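Local atomic coordinates of reticulocyte binding protein (Streptococcus agalactiae COH1, PDB entry 3FAW), a protein that probably hydrolyses alpha-1,6-glucosidic linkages in pullulan and related alpha-glucans as a secreted, cell-wall-anchored streptococcal pullulanase. Residues E718-T723 / V736-I742; G264-A268 / F707-S711; D729-D734 / A759-L763. All coordinates share one frame; numbering follows the deposited sequence.

Of the segments joined here, 264-268 comes first, just ahead of the opening strand of the catalytic barrel. Contact 2 joins it to 707-711 and closes a loop of 438 residues that holds the eight barrel strands. Contact 1 then opens at 718-723 and closes at 736-742. Contact 3 opens at 729-734, inside that short loop, and closes beyond it at 759-763, so contacts 1 and 3 cross. Both belong to the C-terminal beta domain, and Val736 of contact 1 packs on Ile730 and Arg760 of contact 3. Lys709 of contact 2 reaches Glu718 and Ile742 of contact 1, which ties the barrel end to this domain.

Contact 1 (E718-T723 / V736-I742); sequences EVSLIT and VIAYQTI
Ser720 and Gln740 form an antiparallel hydrogen-bonded pair and Leu721 and Tyr739 the adjoining non-hydrogen-bonded pair, with the segments running 161° apart. Ser720 N gives to Gln740 O at 2.9 Å, and Gln740 N gives to Ser720 O at 3.0 Å. The pairing then becomes irregular. Ile722 N reaches Ala738 O at 3.0 Å through a bent bond, 138° at the hydrogen. The same oxygen takes a weak bond from Thr723 N. A side chain supplies the next acceptor: Ala738 N gives to Thr723 OG1 at 3.1 Å. With chi1 at 57°, this OG1 sits between the backbone N and carbonyl carbon of Thr723, while the methyl CG2 touches Ala738 CB at 3.7 Å. Ile722 CB also meets Ala738 CB, at 3.9 Å. Val719 and Thr741 lie side by side and point the same way. Leu721 crosses Ile737 at about a right angle, its CD1 coming to 4.0 Å from Ile737 CG1. On the face bearing Ser720 and Gln740, one water joins the segments. It donates to Glu718 O, accepts from Gln740 NE2 and bonds Ser720 OG, which also bonds Tyr768 OH. Strand 720-721 is an edge strand of the five-stranded antiparallel sheet in the C-terminal beta domain, which follows the catalytic barrel as in other alpha-amylase-family enzymes. Strand 736-742 lies between it and strand 748-754. Helix 544-551 packs against the Leu721 and Tyr739 face, with Phe548 on Val719 and Leu721, Ile547 on Ile737 and Ile551 on Tyr739.

Contact 2 (G264-A268 / F707-S711); sequences GRQDA and FRKLS
Asp267 and Arg708 make the one direct polar link between these segments, a salt bridge from Arg708 NE to Asp267 OD1 at 3.2 Å. The bond is nearly straight, 168° at the hydrogen. OD1 lies in the guanidinium plane, at its edge, but the N-H comes from above the carboxylate plane, and the two flat groups are 72° apart. The closer packing is on this side. The Arg708 chain bends at chi2 and chi3, and its CG rests 3.6 Å from Gln266 O. Gln266 CG lies 3.8 Å from Lys709 O. Asp267 OD2 is held from its own segment's side by Lys263 N. Two waters support this side. One donates to Asp267 OD1 at 2.6 Å and to Arg708 O at 2.7 Å, and accepts from Gln266 NE2. The other links Asp267 OD2 to Arg708 NH2, weakly at the arginine. Toward Leu710 the contact is looser. Leu710, an exposed residue, crosses Gln266 obliquely, with its CG 4.1 Å from Gln266 NE2. A water donates to both Gln266 OE1 and Leu710 O. Segment 264-268 makes a 3-10 turn and leads into strand 269-273, the first of eight parallel strands. The contact thus joins the lead-in to the first strand of a TIM barrel, the catalytic fold of the alpha-amylase family, to the link between helix 685-703 and the C-terminal domain.

Contact 3 (D729-D734 / A759-L763); sequences DIKEKD and ARNVL
Arg760 reaches from one segment to two carboxylates of the other, Asp729 and Asp734, and the three form a salt-bridge network. Its chain is bent at chi2 and chi3 (-69° and -68°), and the bends turn the guanidinium in between Asp729 and Asp734. Asp729 is gripped side-on. Arg760 NH2 bonds Asp729 OD1 at 3.1 Å, and Arg760 NE bonds Asp729 OD2 at 3.2 Å. The carboxylate stands steeply to the guanidinium, 73° between planes, so NH2 meets OD1 from above the carboxylate plane. Asp734 and Arg760 approach each other from opposite directions, and this acid is gripped end-on. Arg760 NH1 bonds Asp734 OD1 at 3.2 Å, and Arg760 NH2 bonds Asp734 OD2 at 3.3 Å. Both oxygens lie in the guanidinium plane and are met on their syn side, but tilted out of the carboxylate plane. NH2 therefore serves both acids, and the four bonds should fix the rotation of the guanidinium. Asp756 forms a further salt bridge to NH1. The cluster of acids probably stabilises the arginine's positive charge.

A hydrogen bond within 729-734 orients one acid: Lys731 N gives to Asp734 OD2 at 2.8 Å, where OD2 offers its anti lone pair. Two waters add links to the backbone. One donates to Asp729 OD1 and Asn761 O, and the other accepts from Asp729 N and donates to Asn761 O. Van der Waals contact is slight: the methyl Ile730 CD1 lies 4.1 Å from Arg760 NH2.

Strand 760-763 is an outermost strand of a small three-stranded antiparallel sheet and pairs with 800-803. Strand 733-734 pairs with 542-543, next to helix 544-551, whose Leu544 touches Ile730 and Asp734. Val762 packs on Thr723 and on Phe752 of strand 748-754, which sets the small sheet against the five-stranded one.

Contact 1 (E718-T723 / V736-I742)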
# COMPACT_ATOMS: atom_id res chain seq x y z
N GLU A 718 21.22 -17.27 18.80
CA GLU A 718 21.55 -16.14 19.68
C GLU A 718 20.36 -15.51 20.40
O GLU A 718 20.55 -14.70 21.31
CB GLU A 718 22.31 -15.07 18.89
CG GLU A 718 23.64 -15.57 18.32
CD GLU A 718 24.18 -14.72 17.18
OE1 GLU A 718 23.65 -13.61 16.94
OE2 GLU A 718 25.13 -15.17 16.51
N VAL A 719 19.14 -15.87 19.98
CA VAL A 719 17.93 -15.43 20.67
C VAL A 719 17.26 -16.64 21.31
O VAL A 719 16.88 -17.58 20.62
CB VAL A 719 16.95 -14.72 19.71
CG1 VAL A 719 15.73 -14.21 20.47
CG2 VAL A 719 17.65 -13.58 18.98
N SER A 720 17.12 -16.60 22.64
CA SER A 720 16.64 -17.74 23.42
C SER A 720 15.47 -17.39 24.34
O SER A 720 15.27 -16.23 24.71
CB SER A 720 17.79 -18.35 24.23
OG SER A 720 18.46 -17.37 25.00
N LEU A 721 14.69 -18.41 24.69
CA LEU A 721 13.48 -18.24 25.49
C LEU A 721 13.77 -18.48 26.97
O LEU A 721 14.08 -19.61 27.37
CB LEU A 721 12.39 -19.20 25.01
CG LEU A 721 11.02 -19.12 25.69
CD1 LEU A 721 10.38 -17.75 25.47
CD2 LEU A 721 10.12 -20.23 25.18
N ILE A 722 13.67 -17.43 27.78
CA ILE A 722 13.91 -17.54 29.22
C ILE A 722 12.73 -18.26 29.89
O ILE A 722 12.92 -19.21 30.66
CB ILE A 722 14.12 -16.16 29.88
CG1 ILE A 722 15.38 -15.49 29.32
CG2 ILE A 722 14.23 -16.31 31.39
CD1 ILE A 722 15.54 -14.04 29.75
N THR A 723 11.52 -17.80 29.60
CA THR A 723 10.31 -18.42 30.13
C THR A 723 9.89 -19.64 29.30
O THR A 723 8.91 -19.59 28.56
CB THR A 723 9.14 -17.42 30.17
OG1 THR A 723 8.92 -16.90 28.85
CG2 THR A 723 9.45 -16.27 31.12
N VAL A 736 2.74 -13.93 30.41
CA VAL A 736 4.07 -13.38 30.67
C VAL A 736 5.08 -14.09 29.77
O VAL A 736 4.95 -15.28 29.50
CB VAL A 736 4.48 -13.51 32.17
CG1 VAL A 736 4.25 -14.91 32.67
CG2 VAL A 736 5.95 -13.09 32.37
N ILE A 737 6.07 -13.34 29.29
CA ILE A 737 7.14 -13.91 28.47
C ILE A 737 8.44 -13.14 28.69
O ILE A 737 8.43 -11.94 28.96
CB ILE A 737 6.76 -13.93 26.95
CG1 ILE A 737 7.69 -14.88 26.18
CG2 ILE A 737 6.79 -12.53 26.35
CD1 ILE A 737 7.22 -15.16 24.77
N ALA A 738 9.56 -13.85 28.58
CA ALA A 738 10.88 -13.23 28.68
C ALA A 738 11.84 -13.88 27.70
O ALA A 738 11.81 -15.10 27.53
CB ALA A 738 11.42 -13.34 30.10
N TYR A 739 12.67 -13.07 27.05
CA TYR A 739 13.65 -13.58 26.09
C TYR A 739 14.95 -12.80 26.11
O TYR A 739 14.98 -11.62 26.44
CB TYR A 739 13.08 -13.58 24.66
CG TYR A 739 12.34 -12.33 24.25
CD1 TYR A 739 12.97 -11.34 23.49
CD2 TYR A 739 11.01 -12.15 24.59
CE1 TYR A 739 12.27 -10.19 23.10
CE2 TYR A 739 10.32 -11.02 24.22
CZ TYR A 739 10.94 -10.05 23.47
OH TYR A 739 10.22 -8.93 23.11
N GLN A 740 16.02 -13.49 25.73
CA GLN A 740 17.36 -12.91 25.72
C GLN A 740 17.93 -12.92 24.31
O GLN A 740 17.80 -13.89 23.57
CB GLN A 740 18.28 -13.70 26.65
CG GLN A 740 19.61 -13.02 26.94
CD GLN A 740 20.56 -13.92 27.68
OE1 GLN A 740 20.71 -13.68 28.98
NE2 GLN A 740 21.15 -14.84 27.11
N THR A 741 18.57 -11.81 23.94
CA THR A 741 19.32 -11.72 22.70
C THR A 741 20.71 -11.15 22.98
O THR A 741 20.94 -10.51 24.01
CB THR A 741 18.57 -10.86 21.64
OG1 THR A 741 19.36 -10.78 20.45
CG2 THR A 741 18.29 -9.45 22.17
N ILE A 742 21.64 -11.42 22.06
CA ILE A 742 23.03 -11.00 22.19
C ILE A 742 23.43 -10.31 20.89
O ILE A 742 23.04 -10.76 19.81
CB ILE A 742 23.97 -12.21 22.44
CG1 ILE A 742 23.36 -13.20 23.44
CG2 ILE A 742 25.34 -11.73 22.92
CD1 ILE A 742 24.18 -14.45 23.66
O HOH W 1 20.46 -15.96 24.18

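Contact 2 (G264-A268 / F707-S711)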
# COMPACT_ATOMS: atom_id res chain seq x y z
N GLY A 264 20.28 -2.52 5.72
CA GLY A 264 19.33 -3.50 5.21
C GLY A 264 17.92 -3.30 5.71
O GLY A 264 17.68 -2.51 6.62
N ARG A 265 16.99 -4.04 5.12
CA ARG A 265 15.56 -3.92 5.45
C ARG A 265 15.24 -4.20 6.94
O ARG A 265 14.28 -3.65 7.48
CB ARG A 265 14.72 -4.82 4.52
CG ARG A 265 15.11 -6.29 4.52
CD ARG A 265 14.44 -7.05 3.38
NE ARG A 265 14.80 -8.47 3.42
CZ ARG A 265 14.08 -9.47 2.89
NH1 ARG A 265 12.93 -9.23 2.26
NH2 ARG A 265 14.50 -10.72 3.01
N GLN A 266 16.06 -5.02 7.59
CA GLN A 266 15.91 -5.29 9.03
C GLN A 266 16.26 -4.10 9.94
O GLN A 266 15.92 -4.10 11.12
CB GLN A 266 16.72 -6.54 9.43
CG GLN A 266 18.25 -6.37 9.52
CD GLN A 266 18.97 -6.36 8.17
OE1 GLN A 266 18.42 -6.80 7.15
NE2 GLN A 266 20.20 -5.87 8.16
N ASP A 267 16.95 -3.09 9.39
CA ASP A 267 17.28 -1.87 10.14
C ASP A 267 16.19 -0.78 10.04
O ASP A 267 16.27 0.24 10.73
CB ASP A 267 18.61 -1.28 9.65
CG ASP A 267 19.80 -2.15 9.99
OD1 ASP A 267 19.67 -3.08 10.80
OD2 ASP A 267 20.89 -1.89 9.44
N ALA A 268 15.19 -1.00 9.19
CA ALA A 268 14.12 -0.02 8.99
C ALA A 268 13.15 0.04 10.17
O ALA A 268 12.73 -1.00 10.70
CB ALA A 268 13.36 -0.31 7.70
N PHE A 707 18.66 -6.62 18.25
CA PHE A 707 17.25 -6.62 17.85
C PHE A 707 17.07 -6.60 16.32
O PHE A 707 15.95 -6.52 15.82
CB PHE A 707 16.53 -5.41 18.46
CG PHE A 707 16.60 -5.36 19.97
CD1 PHE A 707 16.00 -6.35 20.75
CD2 PHE A 707 17.25 -4.31 20.62
CE1 PHE A 707 16.06 -6.30 22.14
CE2 PHE A 707 17.31 -4.25 22.01
CZ PHE A 707 16.71 -5.25 22.77
N ARG A 708 18.19 -6.68 15.59
CA ARG A 708 18.20 -6.47 14.14
C ARG A 708 19.17 -7.42 13.44
O ARG A 708 20.03 -6.99 12.66
CB ARG A 708 18.62 -5.03 13.82
CG ARG A 708 17.66 -3.95 14.28
CD ARG A 708 18.43 -2.77 14.83
NE ARG A 708 19.51 -2.37 13.93
CZ ARG A 708 20.61 -1.72 14.30
NH1 ARG A 708 20.82 -1.37 15.56
NH2 ARG A 708 21.52 -1.42 13.38
N LYS A 709 19.04 -8.72 13.73
CA LYS A 709 19.93 -9.73 13.15
C LYS A 709 19.63 -9.99 11.67
O LYS A 709 18.50 -9.77 11.20
CB LYS A 709 19.86 -11.04 13.94
CG LYS A 709 20.47 -10.93 15.32
CD LYS A 709 20.12 -12.12 16.19
CE LYS A 709 20.60 -11.91 17.62
NZ LYS A 709 22.05 -11.57 17.68
N LEU A 710 20.64 -10.47 10.95
CA LEU A 710 20.56 -10.59 9.49
C LEU A 710 19.95 -11.92 9.05
O LEU A 710 19.18 -11.95 8.09
CB LEU A 710 21.95 -10.43 8.87
CG LEU A 710 22.64 -9.08 9.08
CD1 LEU A 710 23.18 -8.95 10.50
CD2 LEU A 710 23.78 -8.89 8.08
N SER A 711 20.28 -13.00 9.75
CA SER A 711 19.87 -14.34 9.33
C SER A 711 19.02 -15.06 10.38
O SER A 711 19.11 -14.78 11.57
CB SER A 711 21.10 -15.19 9.00
OG SER A 711 21.85 -15.49 10.16
O HOH W 2 21.20 -5.19 11.08
O HOH W 3 17.37 -9.80 7.18
O HOH W 4 23.14 -1.79 10.91

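Contact 3 (D729-D734 / A759-L763)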
# COMPACT_ATOMS: atom_id res chain seq x y z
N ASP A 729 6.23 -20.72 37.46
CA ASP A 729 4.78 -20.91 37.26
C ASP A 729 4.32 -20.68 35.81
O ASP A 729 3.12 -20.52 35.55
CB ASP A 729 3.99 -20.01 38.23
CG ASP A 729 4.13 -18.53 37.92
OD1 ASP A 729 4.89 -18.17 37.00
OD2 ASP A 729 3.47 -17.73 38.61
N ILE A 730 5.26 -20.68 34.87
CA ILE A 730 4.96 -20.47 33.45
C ILE A 730 4.21 -21.67 32.86
O ILE A 730 4.66 -22.81 32.99
CB ILE A 730 6.26 -20.22 32.64
CG1 ILE A 730 6.87 -18.87 33.03
CG2 ILE A 730 6.00 -20.26 31.14
CD1 ILE A 730 6.03 -17.66 32.64
N LYS A 731 3.07 -21.40 32.24
CA LYS A 731 2.25 -22.45 31.62
C LYS A 731 2.39 -22.40 30.10
O LYS A 731 2.95 -21.44 29.56
CB LYS A 731 0.79 -22.32 32.04
CG LYS A 731 0.55 -22.26 33.55
CD LYS A 731 1.09 -23.50 34.27
CE LYS A 731 0.86 -23.42 35.78
NZ LYS A 731 1.24 -24.70 36.47
N GLU A 732 1.90 -23.43 29.41
CA GLU A 732 2.05 -23.53 27.95
C GLU A 732 1.39 -22.34 27.25
O GLU A 732 1.98 -21.74 26.35
CB GLU A 732 1.50 -24.85 27.41
CG GLU A 732 1.94 -25.15 25.98
CD GLU A 732 1.58 -26.55 25.51
OE1 GLU A 732 0.69 -27.19 26.11
OE2 GLU A 732 2.20 -27.02 24.53
N LYS A 733 0.17 -22.01 27.66
CA LYS A 733 -0.48 -20.76 27.26
C LYS A 733 -0.41 -19.79 28.44
O LYS A 733 -0.85 -20.13 29.54
CB LYS A 733 -1.95 -20.99 26.87
CG LYS A 733 -2.13 -21.83 25.62
CD LYS A 733 -3.60 -21.94 25.25
CE LYS A 733 -3.81 -22.65 23.93
NZ LYS A 733 -5.24 -22.70 23.55
N ASP A 734 0.15 -18.61 28.23
CA ASP A 734 0.34 -17.67 29.34
C ASP A 734 0.31 -16.20 28.90
O ASP A 734 0.12 -15.90 27.72
CB ASP A 734 1.65 -17.99 30.08
CG ASP A 734 1.50 -17.94 31.59
OD1 ASP A 734 0.80 -17.02 32.08
OD2 ASP A 734 2.07 -18.81 32.28
N ALA A 759 1.20 -9.62 39.79
CA ALA A 759 2.66 -9.73 39.76
C ALA A 759 3.08 -11.16 39.46
O ALA A 759 2.37 -12.11 39.81
CB ALA A 759 3.25 -9.27 41.09
N ARG A 760 4.22 -11.32 38.78
CA ARG A 760 4.75 -12.63 38.42
C ARG A 760 6.25 -12.72 38.70
O ARG A 760 7.00 -11.81 38.35
CB ARG A 760 4.50 -12.94 36.94
CG ARG A 760 3.04 -12.96 36.52
CD ARG A 760 2.27 -14.13 37.12
NE ARG A 760 2.71 -15.41 36.56
CZ ARG A 760 2.30 -15.92 35.40
NH1 ARG A 760 1.44 -15.27 34.63
NH2 ARG A 760 2.76 -17.10 34.99
N ASN A 761 6.66 -13.82 39.32
CA ASN A 761 8.08 -14.14 39.50
C ASN A 761 8.58 -14.90 38.28
O ASN A 761 8.05 -15.96 37.95
CB ASN A 761 8.29 -14.98 40.77
CG ASN A 761 9.74 -15.39 40.98
OD1 ASN A 761 10.25 -16.28 40.29
ND2 ASN A 761 10.40 -14.78 41.95
N VAL A 762 9.60 -14.35 37.61
CA VAL A 762 10.24 -15.01 36.47
C VAL A 762 11.53 -15.69 36.91
O VAL A 762 12.47 -15.02 37.36
CB VAL A 762 10.54 -14.00 35.34
CG1 VAL A 762 11.28 -14.68 34.19
CG2 VAL A 762 9.26 -13.35 34.84
N LEU A 763 11.58 -17.01 36.78
CA LEU A 763 12.75 -17.80 37.19
C LEU A 763 13.90 -17.66 36.18
O LEU A 763 13.69 -17.75 34.97
CB LEU A 763 12.35 -19.27 37.35
CG LEU A 763 13.41 -20.28 37.81
CD1 LEU A 763 14.05 -19.88 39.14
CD2 LEU A 763 12.78 -21.65 37.91
O HOH W 5 7.06 -18.52 39.04
O HOH W 6 6.92 -17.06 35.86